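Long-range contacts in ESX-5 secretion-associated protein EspG5 (PDB 6VJ5), which acts as a cytoplasmic chaperone for its cognate PE/PPE proteins, keeping their dimers from aggregating, and is required for secretion of LipY and PE31/PPE18: residues A79-E84 against R228-D233; E84-L89 against R117-R122; A171-L176 against W267-P272. All blocks are in the same frame, centred on the assembly; numbering follows the deposited sequence.

Interaction 1 of 3, residues A79-E84 against R228-D233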
ATOM      1  N   ALA C  79      19.617   2.693  -0.514  1.00 65.48           N
ATOM      2  CA  ALA C  79      18.552   2.704  -1.512  1.00 66.45           C
ATOM      3  C   ALA C  79      18.939   1.963  -2.786  1.00 64.07           C
ATOM      4  O   ALA C  79      18.071   1.379  -3.445  1.00 57.47           O
ATOM      5  CB  ALA C  79      18.167   4.145  -1.847  1.00 72.21           C
ATOM      6  N   ALA C  80      20.218   1.978  -3.165  1.00 67.95           N
ATOM      7  CA  ALA C  80      20.665   1.341  -4.406  1.00 78.52           C
ATOM      8  C   ALA C  80      22.086   0.831  -4.227  1.00 76.16           C
ATOM      9  O   ALA C  80      23.027   1.306  -4.874  1.00 77.60           O
ATOM     10  CB  ALA C  80      20.577   2.316  -5.580  1.00 85.09           C
ATOM     11  N   PRO C  81      22.277  -0.157  -3.361  1.00 66.62           N
ATOM     12  CA  PRO C  81      23.623  -0.693  -3.147  1.00 69.15           C
ATOM     13  C   PRO C  81      24.020  -1.674  -4.236  1.00 67.21           C
ATOM     14  O   PRO C  81      23.178  -2.314  -4.873  1.00 68.07           O
ATOM     15  CB  PRO C  81      23.508  -1.396  -1.790  1.00 73.53           C
ATOM     16  CG  PRO C  81      22.088  -1.890  -1.778  1.00 72.07           C
ATOM     17  CD  PRO C  81      21.270  -0.834  -2.521  1.00 70.31           C
ATOM     18  N   ASP C  82      25.331  -1.760  -4.465  1.00 64.35           N
ATOM     19  CA  ASP C  82      25.859  -2.825  -5.306  1.00 77.66           C
ATOM     20  C   ASP C  82      25.981  -4.126  -4.524  1.00 77.20           C
ATOM     21  O   ASP C  82      25.871  -5.216  -5.097  1.00 74.18           O
ATOM     22  CB  ASP C  82      27.220  -2.423  -5.875  1.00 88.32           C
ATOM     23  CG  ASP C  82      27.176  -1.102  -6.633  1.00 88.95           C
ATOM     24  OD1 ASP C  82      26.287  -0.918  -7.496  1.00 83.46           O
ATOM     25  OD2 ASP C  82      28.045  -0.247  -6.366  1.00 86.72           O
ATOM     26  N   LEU C  83      26.190  -4.026  -3.217  1.00 62.21           N
ATOM     27  CA  LEU C  83      26.388  -5.168  -2.343  1.00 60.71           C
ATOM     28  C   LEU C  83      25.691  -4.905  -1.021  1.00 63.51           C
ATOM     29  O   LEU C  83      25.750  -3.793  -0.488  1.00 61.62           O
ATOM     30  CB  LEU C  83      27.878  -5.417  -2.102  1.00 70.78           C
ATOM     31  CG  LEU C  83      28.250  -6.590  -1.201  1.00 65.04           C
ATOM     32  CD1 LEU C  83      27.861  -7.908  -1.843  1.00 73.18           C
ATOM     33  CD2 LEU C  83      29.740  -6.549  -0.894  1.00 73.36           C
ATOM     34  N   GLU C  84      25.013  -5.929  -0.511  1.00 61.62           N
ATOM     35  CA  GLU C  84      24.404  -5.895   0.809  1.00 63.00           C
ATOM     36  C   GLU C  84      24.843  -7.130   1.578  1.00 57.38           C
ATOM     37  O   GLU C  84      24.711  -8.253   1.083  1.00 50.25           O
ATOM     38  CB  GLU C  84      22.876  -5.840   0.733  1.00 65.03           C
ATOM     39  CG  GLU C  84      22.294  -4.453   0.966  1.00 71.69           C
ATOM     40  CD  GLU C  84      20.852  -4.341   0.515  1.00 67.24           C
ATOM     41  OE1 GLU C  84      20.402  -5.199  -0.273  1.00 58.61           O
ATOM     42  OE2 GLU C  84      20.166  -3.393   0.948  1.00 72.57           O
ATOM     43  N   ARG C 228      23.800 -10.094  -0.546  1.00 66.97           N
ATOM     44  CA  ARG C 228      22.984  -9.887  -1.736  1.00 64.36           C
ATOM     45  C   ARG C 228      23.736  -8.959  -2.680  1.00 63.02           C
ATOM     46  O   ARG C 228      24.313  -7.957  -2.246  1.00 60.95           O
ATOM     47  CB  ARG C 228      21.619  -9.302  -1.355  1.00 56.93           C
ATOM     48  CG  ARG C 228      20.454  -9.824  -2.182  1.00 66.44           C
ATOM     49  CD  ARG C 228      19.103  -9.652  -1.456  1.00 58.58           C
ATOM     50  NE  ARG C 228      19.129  -8.573  -0.471  1.00 51.19           N
ATOM     51  CZ  ARG C 228      18.771  -8.709   0.803  1.00 50.07           C
ATOM     52  NH1 ARG C 228      18.841  -7.673   1.619  1.00 48.64           N
ATOM     53  NH2 ARG C 228      18.322  -9.871   1.259  1.00 56.30           N
ATOM     54  N   GLN C 229      23.743  -9.307  -3.966  1.00 70.18           N
ATOM     55  CA  GLN C 229      24.438  -8.544  -4.994  1.00 70.29           C
ATOM     56  C   GLN C 229      23.449  -8.075  -6.054  1.00 80.77           C
ATOM     57  O   GLN C 229      22.435  -8.732  -6.314  1.00 73.18           O
ATOM     58  CB  GLN C 229      25.539  -9.385  -5.649  1.00 70.82           C
ATOM     59  CG  GLN C 229      26.844  -8.648  -5.864  1.00 77.69           C
ATOM     60  CD  GLN C 229      27.917  -9.536  -6.467  1.00 80.26           C
ATOM     61  OE1 GLN C 229      27.637 -10.637  -6.941  1.00 68.54           O
ATOM     62  NE2 GLN C 229      29.155  -9.059  -6.452  1.00 84.76           N
ATOM     63  N   TYR C 230      23.757  -6.934  -6.676  1.00 91.38           N
ATOM     64  CA  TYR C 230      22.859  -6.300  -7.633  1.00 91.57           C
ATOM     65  C   TYR C 230      23.593  -5.922  -8.914  1.00 92.92           C
ATOM     66  O   TYR C 230      24.612  -5.225  -8.868  1.00 96.09           O
ATOM     67  CB  TYR C 230      22.214  -5.039  -7.032  1.00 75.17           C
ATOM     68  CG  TYR C 230      21.408  -5.280  -5.776  1.00 77.14           C
ATOM     69  CD1 TYR C 230      20.109  -5.757  -5.850  1.00 73.16           C
ATOM     70  CD2 TYR C 230      21.943  -5.023  -4.520  1.00 80.32           C
ATOM     71  CE1 TYR C 230      19.364  -5.983  -4.711  1.00 78.87           C
ATOM     72  CE2 TYR C 230      21.204  -5.243  -3.371  1.00 74.15           C
ATOM     73  CZ  TYR C 230      19.914  -5.724  -3.474  1.00 76.07           C
ATOM     74  OH  TYR C 230      19.164  -5.951  -2.344  1.00 72.67           O
ATOM     75  N   ARG C 231      23.056  -6.365 -10.053  1.00 96.46           N
ATOM     76  CA  ARG C 231      23.520  -5.962 -11.375  1.00106.60           C
ATOM     77  C   ARG C 231      22.324  -5.460 -12.175  1.00119.54           C
ATOM     78  O   ARG C 231      21.210  -5.975 -12.036  1.00121.28           O
ATOM     79  CB  ARG C 231      24.205  -7.122 -12.116  1.00107.98           C
ATOM     80  CG  ARG C 231      24.678  -6.775 -13.523  1.00116.60           C
ATOM     81  CD  ARG C 231      25.146  -8.022 -14.272  1.00109.96           C
ATOM     82  NE  ARG C 231      26.525  -8.382 -13.946  1.00120.36           N
ATOM     83  CZ  ARG C 231      27.125  -9.500 -14.343  1.00115.85           C
ATOM     84  NH1 ARG C 231      26.468 -10.386 -15.080  1.00100.49           N
ATOM     85  NH2 ARG C 231      28.384  -9.733 -13.997  1.00115.81           N
ATOM     86  N   ASP C 232      22.571  -4.467 -13.037  1.00123.22           N
ATOM     87  CA  ASP C 232      21.515  -3.729 -13.734  1.00123.80           C
ATOM     88  C   ASP C 232      20.285  -3.591 -12.837  1.00118.90           C
ATOM     89  O   ASP C 232      20.279  -2.770 -11.913  1.00115.96           O
ATOM     90  CB  ASP C 232      21.170  -4.383 -15.085  1.00113.47           C
ATOM     91  CG  ASP C 232      20.850  -5.866 -14.983  1.00117.78           C
ATOM     92  OD1 ASP C 232      21.745  -6.664 -14.644  1.00126.05           O
ATOM     93  OD2 ASP C 232      19.686  -6.232 -15.251  1.00 95.31           O
ATOM     94  N   ASP C 233      19.244  -4.388 -13.087  1.00114.06           N
ATOM     95  CA  ASP C 233      18.082  -4.434 -12.208  1.00118.46           C
ATOM     96  C   ASP C 233      17.856  -5.804 -11.578  1.00118.14           C
ATOM     97  O   ASP C 233      16.990  -5.927 -10.703  1.00111.78           O
ATOM     98  CB  ASP C 233      16.811  -4.012 -12.966  1.00120.01           C
ATOM     99  CG  ASP C 233      15.599  -3.893 -12.057  1.00128.88           C
ATOM    100  OD1 ASP C 233      15.613  -3.037 -11.146  1.00121.41           O
ATOM    101  OD2 ASP C 233      14.633  -4.657 -12.258  1.00132.81           O
TER
HETATM  102  O   HOH W   1      17.714  -3.280  -1.158  1.00 66.05           O
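E84 and Y230 cross at a slant, the carboxylate plane turned 63° from the plane of the ring, and meet through E84 OE1 and the phenol oxygen. Y230 OH donates to E84 OE1 at 2.5 Å, nearly in line with the C-O bond; the same oxygen lies at the edge of the ring, in its plane, 3.2 Å from Y230 CE2. The phenol oxygen also accepts a bond from R228 NE, 3.2 Å away and 20° out of the guanidinium plane, so it is held between acid and base. R228 adds a weak salt bridge, its NH1 standing 3.5 Å from E84 OE1, while its NH2 pairs with E32. Water 1 donates to both E84 OE2 and Y230 OH. CG of Y230 is anti to its carbonyl carbon (chi1 -59°); farther out, its CE2 packs 3.8 Å from P81 CG, the two side chains crossing at a slant. On the other face of the sheet, L83 and Q229 sit as a non-hydrogen-bonded pair. The backbones join where E84 N gives to R228 O at 2.8 Å, R228 N returns a bond to E84 O, and Y230 N bonds to D82 O. The arrangement is that of antiparallel strands, 83-91 and 221-231, meeting inside the EspG sheet, where D82 and L83 both face R122 of the next strand in a classic beta bulge.

Interaction 2 of 3, residues E84-L89 against R117-R122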
ATOM      1  N   GLU C  84      25.013  -5.929  -0.511  1.00 61.62           N
ATOM      2  CA  GLU C  84      24.404  -5.895   0.809  1.00 63.00           C
ATOM      3  C   GLU C  84      24.843  -7.130   1.578  1.00 57.38           C
ATOM      4  O   GLU C  84      24.711  -8.253   1.083  1.00 50.25           O
ATOM      5  CB  GLU C  84      22.876  -5.840   0.733  1.00 65.03           C
ATOM      6  CG  GLU C  84      22.294  -4.453   0.966  1.00 71.69           C
ATOM      7  CD  GLU C  84      20.852  -4.341   0.515  1.00 67.24           C
ATOM      8  OE1 GLU C  84      20.402  -5.199  -0.273  1.00 58.61           O
ATOM      9  OE2 GLU C  84      20.166  -3.393   0.948  1.00 72.57           O
ATOM     10  N   VAL C  85      25.400  -6.912   2.764  1.00 52.61           N
ATOM     11  CA  VAL C  85      25.744  -7.976   3.700  1.00 53.02           C
ATOM     12  C   VAL C  85      24.815  -7.838   4.894  1.00 48.90           C
ATOM     13  O   VAL C  85      24.700  -6.751   5.472  1.00 53.42           O
ATOM     14  CB  VAL C  85      27.217  -7.899   4.134  1.00 59.92           C
ATOM     15  CG1 VAL C  85      27.516  -8.939   5.198  1.00 61.20           C
ATOM     16  CG2 VAL C  85      28.136  -8.097   2.936  1.00 56.89           C
ATOM     17  N   VAL C  86      24.140  -8.924   5.250  1.00 52.13           N
ATOM     18  CA  VAL C  86      23.135  -8.906   6.303  1.00 52.47           C
ATOM     19  C   VAL C  86      23.574  -9.835   7.424  1.00 51.36           C
ATOM     20  O   VAL C  86      24.153 -10.897   7.172  1.00 54.67           O
ATOM     21  CB  VAL C  86      21.748  -9.322   5.769  1.00 58.07           C
ATOM     22  CG1 VAL C  86      20.801  -9.602   6.929  1.00 54.29           C
ATOM     23  CG2 VAL C  86      21.191  -8.244   4.857  1.00 53.81           C
ATOM     24  N   ALA C  87      23.276  -9.435   8.660  1.00 43.88           N
ATOM     25  CA  ALA C  87      23.503 -10.257   9.843  1.00 49.60           C
ATOM     26  C   ALA C  87      22.296 -10.115  10.757  1.00 48.63           C
ATOM     27  O   ALA C  87      21.928  -8.996  11.128  1.00 42.01           O
ATOM     28  CB  ALA C  87      24.782  -9.838  10.573  1.00 52.94           C
ATOM     29  N   LEU C  88      21.677 -11.237  11.108  1.00 45.91           N
ATOM     30  CA  LEU C  88      20.570 -11.264  12.057  1.00 50.95           C
ATOM     31  C   LEU C  88      21.065 -11.922  13.336  1.00 56.23           C
ATOM     32  O   LEU C  88      21.536 -13.062  13.303  1.00 58.87           O
ATOM     33  CB  LEU C  88      19.377 -12.032  11.491  1.00 45.67           C
ATOM     34  CG  LEU C  88      18.987 -11.696  10.050  1.00 61.93           C
ATOM     35  CD1 LEU C  88      17.926 -12.666   9.550  1.00 51.93           C
ATOM     36  CD2 LEU C  88      18.521 -10.253   9.944  1.00 50.01           C
ATOM     37  N   LEU C  89      20.959 -11.211  14.455  1.00 51.16           N
ATOM     38  CA  LEU C  89      21.457 -11.694  15.733  1.00 51.27           C
ATOM     39  C   LEU C  89      20.312 -11.796  16.725  1.00 56.58           C
ATOM     40  O   LEU C  89      19.386 -10.980  16.715  1.00 60.87           O
ATOM     41  CB  LEU C  89      22.535 -10.771  16.295  1.00 48.04           C
ATOM     42  CG  LEU C  89      23.667 -10.458  15.320  1.00 51.65           C
ATOM     43  CD1 LEU C  89      23.354  -9.161  14.584  1.00 49.81           C
ATOM     44  CD2 LEU C  89      25.000 -10.389  16.026  1.00 57.23           C
ATOM     45  N   ARG C 117      19.014  -6.439  14.061  1.00 53.60           N
ATOM     46  CA  ARG C 117      19.173  -6.602  12.618  1.00 51.23           C
ATOM     47  C   ARG C 117      20.191  -5.604  12.092  1.00 52.55           C
ATOM     48  O   ARG C 117      20.018  -4.391  12.252  1.00 55.31           O
ATOM     49  CB  ARG C 117      17.834  -6.430  11.898  1.00 53.64           C
ATOM     50  CG  ARG C 117      17.044  -7.727  11.750  1.00 54.36           C
ATOM     51  CD  ARG C 117      15.539  -7.527  11.936  1.00 55.12           C
ATOM     52  NE  ARG C 117      14.830  -8.796  11.789  1.00 56.13           N
ATOM     53  CZ  ARG C 117      14.270  -9.226  10.660  1.00 62.78           C
ATOM     54  NH1 ARG C 117      14.310  -8.484   9.560  1.00 59.08           N
ATOM     55  NH2 ARG C 117      13.661 -10.403  10.636  1.00 69.77           N
ATOM     56  N   VAL C 118      21.239  -6.121  11.452  1.00 45.45           N
ATOM     57  CA  VAL C 118      22.364  -5.329  10.965  1.00 48.40           C
ATOM     58  C   VAL C 118      22.469  -5.502   9.454  1.00 54.97           C
ATOM     59  O   VAL C 118      22.666  -6.622   8.963  1.00 49.44           O
ATOM     60  CB  VAL C 118      23.684  -5.739  11.639  1.00 53.16           C
ATOM     61  CG1 VAL C 118      24.854  -5.026  10.976  1.00 50.20           C
ATOM     62  CG2 VAL C 118      23.650  -5.461  13.126  1.00 54.67           C
ATOM     63  N   VAL C 119      22.385  -4.395   8.722  1.00 51.27           N
ATOM     64  CA  VAL C 119      22.591  -4.380   7.279  1.00 52.06           C
ATOM     65  C   VAL C 119      23.806  -3.515   6.973  1.00 61.87           C
ATOM     66  O   VAL C 119      23.906  -2.378   7.450  1.00 60.52           O
ATOM     67  CB  VAL C 119      21.347  -3.866   6.531  1.00 49.60           C
ATOM     68  CG1 VAL C 119      21.594  -3.845   5.034  1.00 62.66           C
ATOM     69  CG2 VAL C 119      20.147  -4.735   6.858  1.00 55.69           C
ATOM     70  N   LEU C 120      24.724  -4.058   6.176  1.00 48.91           N
ATOM     71  CA  LEU C 120      25.919  -3.358   5.718  1.00 57.61           C
ATOM     72  C   LEU C 120      25.779  -3.184   4.210  1.00 61.21           C
ATOM     73  O   LEU C 120      25.795  -4.169   3.463  1.00 60.92           O
ATOM     74  CB  LEU C 120      27.183  -4.138   6.061  1.00 61.59           C
ATOM     75  CG  LEU C 120      27.455  -4.440   7.530  1.00 62.05           C
ATOM     76  CD1 LEU C 120      28.423  -5.614   7.634  1.00 54.94           C
ATOM     77  CD2 LEU C 120      28.022  -3.228   8.238  1.00 52.69           C
ATOM     78  N   ALA C 121      25.652  -1.942   3.760  1.00 62.88           N
ATOM     79  CA  ALA C 121      25.437  -1.643   2.353  1.00 64.51           C
ATOM     80  C   ALA C 121      26.666  -0.967   1.762  1.00 62.43           C
ATOM     81  O   ALA C 121      27.390  -0.244   2.451  1.00 58.46           O
ATOM     82  CB  ALA C 121      24.209  -0.747   2.166  1.00 69.93           C
ATOM     83  N   ARG C 122      26.901  -1.211   0.478  1.00 68.80           N
ATOM     84  CA  ARG C 122      28.022  -0.605  -0.225  1.00 79.30           C
ATOM     85  C   ARG C 122      27.557  -0.065  -1.568  1.00 78.05           C
ATOM     86  O   ARG C 122      26.791  -0.716  -2.284  1.00 77.94           O
ATOM     87  CB  ARG C 122      29.160  -1.609  -0.446  1.00 74.43           C
ATOM     88  CG  ARG C 122      30.489  -0.980  -0.846  1.00 70.40           C
ATOM     89  CD  ARG C 122      31.327  -1.961  -1.656  1.00 67.30           C
ATOM     90  NE  ARG C 122      30.951  -1.934  -3.066  1.00 77.89           N
ATOM     91  CZ  ARG C 122      30.999  -2.984  -3.882  1.00 85.16           C
ATOM     92  NH1 ARG C 122      31.397  -4.166  -3.431  1.00 80.64           N
ATOM     93  NH2 ARG C 122      30.637  -2.851  -5.150  1.00 89.45           N
TER
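The guanidinium of R117 carries L88 CD2 over one face, 4.3 Å above the plane and displaced toward the rim. Its nitrogens have other partners: NE forms a salt bridge with E115 and NH1 a hydrogen bond with the carbonyl of E32. The closer touch between the two residues is on the aliphatic stem, L88 CD2 to R117 CG at 3.4 Å, the side chains slanting across one another. R117 bends at chi2 (142°), turning CD aside just beyond the CG that L88 touches. On the same face, V86 and V119 stand side by side and point the same way, CG2 to CG2 4.2 Å apart, and the stem of E84 reaches V119, its CG 4.2 Å from V119 CG1. The reverse face holds V85, A87, V118 and L120; there the side chains of L89 and V118 cross, L89 CD1 4.0 Å from V118 CG2. Two hydrogen-bonded pairs fix this register. V85 N bonds to L120 O, nearly straight (175°), and L120 N answers to V85 O at 2.8 Å; A87 and V118 exchange a second couple, A87 N to V118 O being 2.9 Å. Strands 84-89 and 117-122 run close to antiparallel, 169° between their directions. Strand 221-231 lies beyond the first and strand 126-133 beyond the second. Chemically the contact is thus a mainly aliphatic pairing over regular backbone bonds, with the buried charge of R117 met by E115, two residues earlier on the same strand, which probably offsets it.

Interaction 3 of 3, residues A171-L176 against W267-P272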
ATOM      1  N   ALA C 171      35.843 -30.409  13.007  1.00 58.86           N
ATOM      2  CA  ALA C 171      35.321 -29.890  11.751  1.00 50.26           C
ATOM      3  C   ALA C 171      35.024 -31.029  10.788  1.00 55.37           C
ATOM      4  O   ALA C 171      35.724 -32.043  10.765  1.00 55.78           O
ATOM      5  CB  ALA C 171      36.324 -28.916  11.134  1.00 43.79           C
ATOM      6  N   VAL C 172      33.964 -30.866   9.999  1.00 50.25           N
ATOM      7  CA  VAL C 172      33.557 -31.901   9.058  1.00 48.54           C
ATOM      8  C   VAL C 172      32.645 -31.270   8.023  1.00 52.19           C
ATOM      9  O   VAL C 172      31.995 -30.253   8.280  1.00 57.22           O
ATOM     10  CB  VAL C 172      32.882 -33.084   9.799  1.00 50.56           C
ATOM     11  CG1 VAL C 172      31.671 -32.615  10.599  1.00 47.99           C
ATOM     12  CG2 VAL C 172      32.493 -34.191   8.826  1.00 50.79           C
ATOM     13  N   ASN C 173      32.637 -31.855   6.829  1.00 43.10           N
ATOM     14  CA  ASN C 173      31.722 -31.497   5.756  1.00 46.77           C
ATOM     15  C   ASN C 173      30.747 -32.646   5.552  1.00 62.16           C
ATOM     16  O   ASN C 173      31.168 -33.803   5.441  1.00 56.75           O
ATOM     17  CB  ASN C 173      32.475 -31.225   4.455  1.00 55.63           C
ATOM     18  CG  ASN C 173      33.434 -30.065   4.565  1.00 55.16           C
ATOM     19  OD1 ASN C 173      33.106 -29.017   5.122  1.00 58.03           O
ATOM     20  ND2 ASN C 173      34.636 -30.247   4.031  1.00 63.88           N
ATOM     21  N   VAL C 174      29.458 -32.332   5.497  1.00 54.39           N
ATOM     22  CA  VAL C 174      28.433 -33.355   5.306  1.00 54.84           C
ATOM     23  C   VAL C 174      27.517 -32.963   4.152  1.00 57.14           C
ATOM     24  O   VAL C 174      27.352 -31.766   3.875  1.00 57.01           O
ATOM     25  CB  VAL C 174      27.628 -33.568   6.597  1.00 54.34           C
ATOM     26  CG1 VAL C 174      28.529 -34.090   7.706  1.00 55.61           C
ATOM     27  CG2 VAL C 174      26.961 -32.268   7.028  1.00 55.46           C
ATOM     28  N   PRO C 175      26.913 -33.923   3.449  1.00 52.08           N
ATOM     29  CA  PRO C 175      25.937 -33.565   2.406  1.00 57.93           C
ATOM     30  C   PRO C 175      24.762 -32.803   3.003  1.00 58.08           C
ATOM     31  O   PRO C 175      24.167 -33.224   3.998  1.00 50.53           O
ATOM     32  CB  PRO C 175      25.502 -34.919   1.833  1.00 55.96           C
ATOM     33  CG  PRO C 175      26.600 -35.875   2.207  1.00 63.11           C
ATOM     34  CD  PRO C 175      27.136 -35.380   3.528  1.00 54.38           C
ATOM     35  N   LEU C 176      24.421 -31.678   2.375  1.00 54.24           N
ATOM     36  CA  LEU C 176      23.425 -30.790   2.964  1.00 56.97           C
ATOM     37  C   LEU C 176      22.049 -31.444   3.004  1.00 47.62           C
ATOM     38  O   LEU C 176      21.392 -31.459   4.051  1.00 50.72           O
ATOM     39  CB  LEU C 176      23.364 -29.478   2.193  1.00 55.81           C
ATOM     40  CG  LEU C 176      22.348 -28.467   2.727  1.00 52.12           C
ATOM     41  CD1 LEU C 176      22.675 -28.081   4.152  1.00 55.96           C
ATOM     42  CD2 LEU C 176      22.308 -27.253   1.815  1.00 59.35           C
ATOM     43  N   TRP C 267      27.455 -29.078   0.102  1.00 55.68           N
ATOM     44  CA  TRP C 267      28.117 -29.531   1.321  1.00 53.77           C
ATOM     45  C   TRP C 267      27.971 -28.482   2.415  1.00 50.62           C
ATOM     46  O   TRP C 267      28.190 -27.291   2.170  1.00 43.94           O
ATOM     47  CB  TRP C 267      29.605 -29.809   1.065  1.00 61.16           C
ATOM     48  CG  TRP C 267      29.835 -30.953   0.135  1.00 63.99           C
ATOM     49  CD1 TRP C 267      29.833 -30.914  -1.228  1.00 61.63           C
ATOM     50  CD2 TRP C 267      30.088 -32.315   0.496  1.00 70.04           C
ATOM     51  NE1 TRP C 267      30.066 -32.166  -1.738  1.00 73.63           N
ATOM     52  CE2 TRP C 267      30.228 -33.045  -0.700  1.00 75.69           C
ATOM     53  CE3 TRP C 267      30.211 -32.989   1.714  1.00 69.24           C
ATOM     54  CZ2 TRP C 267      30.485 -34.413  -0.715  1.00 73.47           C
ATOM     55  CZ3 TRP C 267      30.464 -34.350   1.698  1.00 57.21           C
ATOM     56  CH2 TRP C 267      30.598 -35.045   0.493  1.00 67.43           C
ATOM     57  N   LEU C 268      27.606 -28.929   3.616  1.00 44.49           N
ATOM     58  CA  LEU C 268      27.534 -28.071   4.791  1.00 52.50           C
ATOM     59  C   LEU C 268      28.773 -28.303   5.646  1.00 56.06           C
ATOM     60  O   LEU C 268      29.099 -29.446   5.979  1.00 56.76           O
ATOM     61  CB  LEU C 268      26.270 -28.349   5.606  1.00 46.67           C
ATOM     62  CG  LEU C 268      26.010 -27.392   6.775  1.00 53.81           C
ATOM     63  CD1 LEU C 268      25.590 -26.009   6.279  1.00 50.67           C
ATOM     64  CD2 LEU C 268      24.969 -27.961   7.733  1.00 57.25           C
ATOM     65  N   ALA C 269      29.464 -27.220   5.980  1.00 54.25           N
ATOM     66  CA  ALA C 269      30.621 -27.270   6.857  1.00 48.07           C
ATOM     67  C   ALA C 269      30.166 -27.072   8.295  1.00 57.02           C
ATOM     68  O   ALA C 269      29.439 -26.120   8.596  1.00 60.88           O
ATOM     69  CB  ALA C 269      31.637 -26.195   6.474  1.00 59.61           C
ATOM     70  N   ILE C 270      30.570 -27.986   9.169  1.00 61.04           N
ATOM     71  CA  ILE C 270      30.294 -27.903  10.599  1.00 51.28           C
ATOM     72  C   ILE C 270      31.634 -27.697  11.286  1.00 51.82           C
ATOM     73  O   ILE C 270      32.509 -28.568  11.220  1.00 54.49           O
ATOM     74  CB  ILE C 270      29.582 -29.159  11.122  1.00 54.17           C
ATOM     75  CG1 ILE C 270      28.321 -29.418  10.298  1.00 53.36           C
ATOM     76  CG2 ILE C 270      29.230 -28.984  12.594  1.00 43.34           C
ATOM     77  CD1 ILE C 270      27.689 -30.767  10.562  1.00 61.11           C
ATOM     78  N   CYS C 271      31.799 -26.548  11.931  1.00 52.47           N
ATOM     79  CA  CYS C 271      33.098 -26.091  12.394  1.00 52.24           C
ATOM     80  C   CYS C 271      32.980 -25.476  13.776  1.00 58.36           C
ATOM     81  O   CYS C 271      31.903 -25.007  14.162  1.00 54.33           O
ATOM     82  CB  CYS C 271      33.684 -25.047  11.428  1.00 50.27           C
ATOM     83  SG  CYS C 271      34.051 -25.682   9.774  1.00 81.53           S
ATOM     84  N   PRO C 272      34.061 -25.488  14.554  1.00 59.72           N
ATOM     85  CA  PRO C 272      34.092 -24.669  15.770  1.00 58.60           C
ATOM     86  C   PRO C 272      34.280 -23.211  15.394  1.00 55.41           C
ATOM     87  O   PRO C 272      35.062 -22.878  14.502  1.00 54.76           O
ATOM     88  CB  PRO C 272      35.294 -25.219  16.543  1.00 57.63           C
ATOM     89  CG  PRO C 272      36.212 -25.733  15.474  1.00 59.58           C
ATOM     90  CD  PRO C 272      35.321 -26.230  14.346  1.00 59.12           C
TER
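V174 and V172 each carry a methyl between backbone N and carbonyl carbon: in V174 chi1 of -63° sets CG1 anti to the carbonyl carbon, leaving CG2 there, and in V172 CG1 itself takes that place (chi1 58°). These methyls do the touching: V174 CG2 comes 3.9 Å from I270 CD1, while V172 CG1 rests 4.1 Å from I270 CB, V172 and I270 lying side by side and pointing the same way. L176 joins the same apolar patch, its CD1 3.9 Å from L268 CB, and M179 of helix 176-188 covers V174, L268 and I270. The opposite face is lined by N173 and A269, with N173 OD1 3.5 Å from A269 CB. The CB of W267 points away overall, yet the far end of the indole comes back to the other strand: CZ3 packs 3.9 Å from P175 CD, and N173 C and V174 N lie at the ring's edge, in its plane. I270 N bonds to V172 O at 2.8 Å and V172 N to I270 O; L268 and V174 exchange a second couple. The strands are antiparallel but markedly twisted, 149° between their directions. Strand 172-175 is outermost within the chain, and P175 is the N-cap of helix 176-188. The contact is therefore chemically divided: V174, L268 and I270 are buried against that helix, while N173 and W267 are exposed.

In the fold
From the N terminus, the chain leaves helix 69-79, enters strand 83-91 and turns back through strand 115-123, so interaction 2 closes first, a short loop of 27 residues. Interaction 1 closes much later, when strand 221-231 reaches the other side of strand 83-91; it encloses interaction 2 and shares E84 with it. The two touch directly, D82 N and L83 O probably hydrogen-bonding to the backbone of R122. Interaction 3 opens at 171-176, inside the span of interaction 1, and closes at 267-272 beyond it, so those two cross, whereas interactions 2 and 3 follow in series. Interaction 3 joins the edge of the same sheet, its centre about 30 Å from that of interaction 1.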